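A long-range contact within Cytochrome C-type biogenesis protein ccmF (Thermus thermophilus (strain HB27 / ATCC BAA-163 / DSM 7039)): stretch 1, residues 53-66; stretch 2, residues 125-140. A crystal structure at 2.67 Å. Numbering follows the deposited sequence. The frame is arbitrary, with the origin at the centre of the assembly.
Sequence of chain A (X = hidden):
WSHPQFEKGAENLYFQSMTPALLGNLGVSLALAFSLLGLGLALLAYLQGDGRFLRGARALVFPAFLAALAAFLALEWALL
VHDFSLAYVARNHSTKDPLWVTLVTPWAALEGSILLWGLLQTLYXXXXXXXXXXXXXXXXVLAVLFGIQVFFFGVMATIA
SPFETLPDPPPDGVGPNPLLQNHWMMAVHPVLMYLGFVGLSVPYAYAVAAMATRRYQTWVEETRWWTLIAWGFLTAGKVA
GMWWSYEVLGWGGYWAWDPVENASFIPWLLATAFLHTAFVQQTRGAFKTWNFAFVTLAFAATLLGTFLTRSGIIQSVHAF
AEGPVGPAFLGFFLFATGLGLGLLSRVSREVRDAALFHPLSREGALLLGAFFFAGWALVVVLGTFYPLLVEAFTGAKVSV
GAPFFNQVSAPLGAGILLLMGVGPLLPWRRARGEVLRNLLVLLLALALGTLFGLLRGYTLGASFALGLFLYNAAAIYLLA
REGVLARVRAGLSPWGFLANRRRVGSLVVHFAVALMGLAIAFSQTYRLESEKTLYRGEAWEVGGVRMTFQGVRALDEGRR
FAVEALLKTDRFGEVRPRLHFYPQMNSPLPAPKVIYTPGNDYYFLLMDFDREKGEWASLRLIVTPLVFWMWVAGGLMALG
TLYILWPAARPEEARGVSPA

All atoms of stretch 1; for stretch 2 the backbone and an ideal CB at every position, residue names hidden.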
# COMPACT_ATOMS: atom_id res chain seq x y z
N PHE A 53 10.78 15.72 -32.53
CA PHE A 53 10.96 15.90 -31.10
C PHE A 53 10.17 14.88 -30.28
O PHE A 53 10.61 14.49 -29.19
CB PHE A 53 10.58 17.33 -30.71
CG PHE A 53 11.38 18.36 -31.45
CD1 PHE A 53 12.74 18.17 -31.69
CD2 PHE A 53 10.79 19.53 -31.90
CE1 PHE A 53 13.49 19.11 -32.37
CE2 PHE A 53 11.53 20.49 -32.59
CZ PHE A 53 12.89 20.28 -32.82
N LEU A 54 9.01 14.44 -30.78
CA LEU A 54 8.38 13.25 -30.23
C LEU A 54 9.18 11.99 -30.58
O LEU A 54 9.07 11.00 -29.86
CB LEU A 54 6.93 13.14 -30.72
CG LEU A 54 5.90 12.11 -30.21
CD1 LEU A 54 5.87 10.81 -31.02
CD2 LEU A 54 6.04 11.82 -28.72
N ARG A 55 9.98 12.01 -31.65
CA ARG A 55 10.99 10.96 -31.79
C ARG A 55 12.10 11.10 -30.75
O ARG A 55 12.59 10.10 -30.25
CB ARG A 55 11.62 10.91 -33.19
CG ARG A 55 10.67 10.70 -34.34
CD ARG A 55 11.30 11.06 -35.70
NE ARG A 55 12.66 10.53 -35.86
CZ ARG A 55 13.71 11.27 -36.21
NH1 ARG A 55 13.56 12.56 -36.45
NH2 ARG A 55 14.91 10.72 -36.34
N GLY A 56 12.50 12.33 -30.42
CA GLY A 56 13.63 12.51 -29.51
C GLY A 56 13.33 12.15 -28.06
O GLY A 56 14.14 11.51 -27.39
N ALA A 57 12.15 12.56 -27.57
CA ALA A 57 11.75 12.20 -26.21
C ALA A 57 11.50 10.70 -26.07
O ALA A 57 11.82 10.10 -25.03
CB ALA A 57 10.51 12.99 -25.80
N ARG A 58 10.94 10.07 -27.11
CA ARG A 58 10.87 8.61 -27.20
C ARG A 58 12.23 7.97 -27.45
O ARG A 58 12.35 6.74 -27.38
CB ARG A 58 9.92 8.17 -28.31
CG ARG A 58 8.43 8.32 -28.06
CD ARG A 58 7.69 7.54 -29.12
NE ARG A 58 6.24 7.66 -29.03
CZ ARG A 58 5.39 7.17 -29.93
NH1 ARG A 58 4.09 7.19 -29.70
NH2 ARG A 58 5.86 6.61 -31.04
N ALA A 59 13.21 8.73 -27.91
CA ALA A 59 14.55 8.17 -28.02
C ALA A 59 15.27 8.16 -26.69
O ALA A 59 16.17 7.33 -26.50
CB ALA A 59 15.37 8.94 -29.06
N LEU A 60 14.92 9.05 -25.76
CA LEU A 60 15.66 9.15 -24.50
C LEU A 60 15.06 8.35 -23.34
O LEU A 60 15.56 8.47 -22.22
CB LEU A 60 15.81 10.61 -24.08
CG LEU A 60 16.52 11.53 -25.06
CD1 LEU A 60 15.92 12.89 -24.91
CD2 LEU A 60 18.02 11.59 -24.77
N VAL A 61 14.02 7.54 -23.56
CA VAL A 61 13.45 6.76 -22.46
C VAL A 61 14.37 5.61 -22.07
O VAL A 61 14.54 5.31 -20.88
CB VAL A 61 12.04 6.25 -22.82
CG1 VAL A 61 11.00 7.34 -22.60
CG2 VAL A 61 12.00 5.78 -24.25
N PHE A 62 14.95 4.93 -23.06
CA PHE A 62 15.92 3.86 -22.79
C PHE A 62 17.23 4.36 -22.17
O PHE A 62 17.67 3.73 -21.19
CB PHE A 62 16.10 3.06 -24.09
CG PHE A 62 16.58 1.64 -23.89
CD1 PHE A 62 15.79 0.71 -23.24
CD2 PHE A 62 17.81 1.24 -24.41
CE1 PHE A 62 16.22 -0.60 -23.07
CE2 PHE A 62 18.26 -0.05 -24.24
CZ PHE A 62 17.47 -0.98 -23.58
N PRO A 63 17.89 5.45 -22.62
CA PRO A 63 19.10 5.90 -21.90
C PRO A 63 18.88 6.44 -20.49
O PRO A 63 19.77 6.27 -19.64
CB PRO A 63 19.67 6.98 -22.82
CG PRO A 63 19.28 6.57 -24.15
CD PRO A 63 17.86 6.15 -23.94
N ALA A 64 17.74 7.08 -20.21
CA ALA A 64 17.44 7.59 -18.88
C ALA A 64 17.29 6.47 -17.86
O ALA A 64 17.86 6.53 -16.76
CB ALA A 64 16.16 8.43 -18.90
N PHE A 65 16.59 5.40 -18.26
CA PHE A 65 16.47 4.21 -17.42
C PHE A 65 17.81 3.50 -17.29
O PHE A 65 18.10 2.91 -16.24
CB PHE A 65 15.39 3.28 -17.97
CG PHE A 65 15.51 1.83 -17.52
CD1 PHE A 65 15.14 1.48 -16.22
CD2 PHE A 65 16.04 0.84 -18.35
CE1 PHE A 65 15.27 0.18 -15.77
CE2 PHE A 65 16.16 -0.46 -17.91
CZ PHE A 65 15.78 -0.79 -16.62
N LEU A 66 18.64 3.54 -18.34
CA LEU A 66 19.94 2.87 -18.28
C LEU A 66 20.89 3.57 -17.32
O LEU A 66 21.63 2.91 -16.58
CB LEU A 66 20.56 2.77 -19.66
CG LEU A 66 20.05 1.55 -20.42
CD1 LEU A 66 20.53 1.55 -21.85
CD2 LEU A 66 20.45 0.27 -19.70
N UNK A 125 8.16 4.27 -17.05
CA UNK A 125 8.13 5.18 -18.19
C UNK A 125 8.65 4.49 -19.45
O UNK A 125 8.16 4.73 -20.56
CB UNK A 125 8.96 6.43 -17.89
N UNK A 126 9.63 3.58 -19.29
CA UNK A 126 10.11 2.77 -20.40
C UNK A 126 9.05 1.80 -20.91
O UNK A 126 8.87 1.64 -22.13
CB UNK A 126 11.36 2.00 -19.98
N UNK A 127 8.33 1.13 -19.99
CA UNK A 127 7.28 0.19 -20.36
C UNK A 127 6.03 0.87 -20.91
O UNK A 127 5.24 0.22 -21.60
CB UNK A 127 6.90 -0.66 -19.15
N UNK A 128 5.84 2.15 -20.61
CA UNK A 128 4.78 2.92 -21.24
C UNK A 128 5.25 3.67 -22.48
O UNK A 128 4.41 4.25 -23.18
CB UNK A 128 4.19 3.91 -20.23
N UNK A 129 6.56 3.69 -22.74
CA UNK A 129 7.08 4.45 -23.87
C UNK A 129 6.80 3.79 -25.21
O UNK A 129 6.75 4.50 -26.23
CB UNK A 129 8.59 4.65 -23.71
N UNK A 130 6.61 2.47 -25.25
CA UNK A 130 6.12 1.76 -26.43
C UNK A 130 4.60 1.82 -26.59
O UNK A 130 4.00 0.83 -27.03
CB UNK A 130 6.56 0.30 -26.37
N UNK A 131 3.99 2.93 -26.18
CA UNK A 131 2.57 3.18 -26.28
C UNK A 131 2.10 3.15 -27.74
O UNK A 131 2.84 3.55 -28.65
CB UNK A 131 2.23 4.53 -25.64
N UNK A 132 0.90 2.63 -27.99
CA UNK A 132 0.20 2.91 -29.26
C UNK A 132 -0.68 4.16 -29.16
O UNK A 132 -1.92 4.09 -29.24
CB UNK A 132 -0.66 1.71 -29.67
N UNK A 133 -0.05 5.32 -28.98
CA UNK A 133 -0.77 6.55 -28.68
C UNK A 133 -0.43 7.65 -29.68
O UNK A 133 0.72 7.80 -30.11
CB UNK A 133 -0.45 7.02 -27.26
N UNK A 134 -1.47 8.42 -30.03
CA UNK A 134 -1.39 9.49 -31.02
C UNK A 134 -0.52 10.64 -30.49
O UNK A 134 -0.49 10.88 -29.28
CB UNK A 134 -2.79 10.00 -31.38
N UNK A 135 0.22 11.35 -31.37
CA UNK A 135 1.43 12.07 -30.92
C UNK A 135 1.24 13.29 -30.01
O UNK A 135 2.20 13.64 -29.31
CB UNK A 135 2.20 12.53 -32.16
N UNK A 136 0.07 13.94 -30.00
CA UNK A 136 -0.13 15.11 -29.14
C UNK A 136 -0.09 14.73 -27.66
O UNK A 136 0.74 15.24 -26.88
CB UNK A 136 -1.46 15.79 -29.47
N UNK A 137 -0.90 13.76 -27.26
CA UNK A 137 -0.81 13.36 -25.88
C UNK A 137 0.29 12.33 -25.64
O UNK A 137 0.61 12.07 -24.48
CB UNK A 137 -2.16 12.80 -25.42
N UNK A 138 0.93 11.81 -26.69
CA UNK A 138 2.17 11.06 -26.50
C UNK A 138 3.30 11.98 -26.05
O UNK A 138 4.03 11.68 -25.09
CB UNK A 138 2.56 10.34 -27.79
N UNK A 139 3.41 13.15 -26.70
CA UNK A 139 4.35 14.17 -26.28
C UNK A 139 4.03 14.69 -24.88
O UNK A 139 4.95 14.93 -24.08
CB UNK A 139 4.35 15.32 -27.28
N UNK A 140 2.74 14.81 -24.55
CA UNK A 140 2.46 15.33 -23.21
C UNK A 140 2.60 14.29 -22.09
O UNK A 140 2.99 14.68 -20.98
CB UNK A 140 1.04 15.91 -23.18

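Position 125 lies in a helix running nearly antiparallel to helix 61-66, axes 9.6 Å apart at closest. Its CB points sideways, 5.2 Å from Val-61 CG1, so a small or branched side chain would suit. It is Thr-125, whose CG2 lies 4.3 Å from Val-61 CG1.

At 126 the CB also points sideways, 4.7 Å from both Val-61 O and Phe-65 CB, and the rings of Phe-62 and Phe-65 stand beyond. A long apolar side chain such as Leu or Met could reach both. Leu-126 does so with chi1 t and chi2 p: its CD2 lies 3.6 Å from Phe-65 CD2 and 3.7 Å from Phe-62 CD1, at the edge of the latter ring, while its CD1 lies 4.3 Å from Val-61 CG2.

Positions 127 and 128 have nothing of stretch 1 near the CB; they are Leu-127 and Ala-128.

Position 129 is tight: its CB points toward stretch 1, just 3.6 Å from Val-61 CG2. Gly, Ala or Ser are the natural candidates. Ser-129 places OG 3.4 Å from Val-61 CG2, yet meets its polar need at home, OG donating to Leu-126 O at 3.2 Å.

Position 130 points away, and many residues would do; it is Arg-130. At 131 the CB points sideways, 5.2 Å from Arg-58 NH1. Charge alone would favour an acid or a neutral polar group, but the residue is Lys-131. Its NZ comes 4.4 Å from Arg-58 NE, like charges close together, and makes weak hydrogen bonds to Ala-128 O and Ser-129 O, both at 3.4 Å.

Position 132 points away, and its phi of -90° can accommodate Pro: it is Pro-132. At 133 the CB points sideways, 5.2 Å from Arg-58 NH1, but the backbone O comes closer, 3.4 Å from Arg-58 NH1 at the guanidinium edge. The side chain is loosely constrained; it is Leu-133.

Position 134 points away and precedes a helix, where Asp, Ser or Thr are common. Asp-134 makes no capping bond; its OD2 forms a salt bridge with position 137.

At 135, in the first helical turn, the CB lies 4.2 Å from Leu-54 CG, inviting a compact apolar group. Pro-135 suits this, its CB 4.3 Å from Leu-54 CD1. Position 136 points away and 137 is out of reach, so this contact sets neither; they are Trp-136 and Arg-137, the latter pairing its NH1 with Asp-134 OD2 at 3.1 Å.

The CB at 138 points toward stretch 1, 3.9 Å from Leu-54 CD2 and 4.0 Å from Arg-58 NH1, so a small residue is apt: Ala-138. At 139 the CB points sideways, 4.1 Å from Leu-54 CD2, and small again fits; Ser-139 OG donates to Trp-136 O at 2.7 Å. Position 140 points away: Leu-140.

Stretch 2 (125-140) TLLASRKPLDPWRASL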
# COMPACT_ATOMS: atom_id res chain seq x y z
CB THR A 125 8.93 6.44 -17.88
OG1 THR A 125 8.50 6.98 -16.63
CG2 THR A 125 8.74 7.52 -18.95
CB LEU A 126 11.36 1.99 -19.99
CG LEU A 126 12.02 1.14 -21.09
CD1 LEU A 126 12.35 1.97 -22.33
CD2 LEU A 126 13.23 0.34 -20.61
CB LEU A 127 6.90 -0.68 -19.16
CG LEU A 127 7.99 -1.60 -18.62
CD1 LEU A 127 7.55 -2.35 -17.36
CD2 LEU A 127 8.48 -2.56 -19.70
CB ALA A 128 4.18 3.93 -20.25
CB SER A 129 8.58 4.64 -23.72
OG SER A 129 9.27 3.70 -24.52
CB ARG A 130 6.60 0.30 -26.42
CG ARG A 130 6.45 -0.41 -25.10
CD ARG A 130 6.90 -1.86 -25.23
NE ARG A 130 5.76 -2.77 -25.23
CZ ARG A 130 5.86 -4.09 -25.29
NH1 ARG A 130 7.06 -4.67 -25.35
NH2 ARG A 130 4.77 -4.84 -25.28
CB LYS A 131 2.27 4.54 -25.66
CG LYS A 131 3.27 5.61 -26.13
CD LYS A 131 2.92 7.03 -25.75
CE LYS A 131 4.18 7.86 -25.54
NZ LYS A 131 5.18 7.12 -24.75
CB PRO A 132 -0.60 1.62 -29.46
CG PRO A 132 -0.93 1.20 -28.06
CD PRO A 132 0.35 1.44 -27.32
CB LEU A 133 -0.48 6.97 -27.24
CG LEU A 133 -1.24 8.16 -26.66
CD1 LEU A 133 -2.57 7.63 -26.23
CD2 LEU A 133 -0.52 8.69 -25.44
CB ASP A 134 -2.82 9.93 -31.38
CG ASP A 134 -3.64 10.37 -30.17
OD1 ASP A 134 -3.38 11.47 -29.63
OD2 ASP A 134 -4.56 9.63 -29.77
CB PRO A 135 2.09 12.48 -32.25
CG PRO A 135 1.58 11.48 -33.23
CD PRO A 135 0.15 11.35 -32.85
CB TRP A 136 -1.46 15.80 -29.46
CG TRP A 136 -1.56 16.52 -30.79
CD1 TRP A 136 -1.56 17.87 -30.98
CD2 TRP A 136 -1.74 15.93 -32.08
NE1 TRP A 136 -1.69 18.16 -32.32
CE2 TRP A 136 -1.81 16.99 -33.02
CE3 TRP A 136 -1.84 14.61 -32.55
CZ2 TRP A 136 -1.97 16.76 -34.38
CZ3 TRP A 136 -1.99 14.40 -33.90
CH2 TRP A 136 -2.05 15.47 -34.80
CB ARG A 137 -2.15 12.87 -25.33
CG ARG A 137 -2.83 11.63 -25.82
CD ARG A 137 -4.32 11.92 -25.64
NE ARG A 137 -5.02 10.84 -24.94
CZ ARG A 137 -5.46 9.72 -25.50
NH1 ARG A 137 -5.32 9.52 -26.80
NH2 ARG A 137 -6.07 8.81 -24.75
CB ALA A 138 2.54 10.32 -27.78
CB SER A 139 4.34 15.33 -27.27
OG SER A 139 3.28 16.23 -26.99
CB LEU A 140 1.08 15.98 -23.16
CG LEU A 140 1.17 17.52 -23.17
CD1 LEU A 140 -0.09 18.13 -22.70
CD2 LEU A 140 2.34 18.09 -22.34
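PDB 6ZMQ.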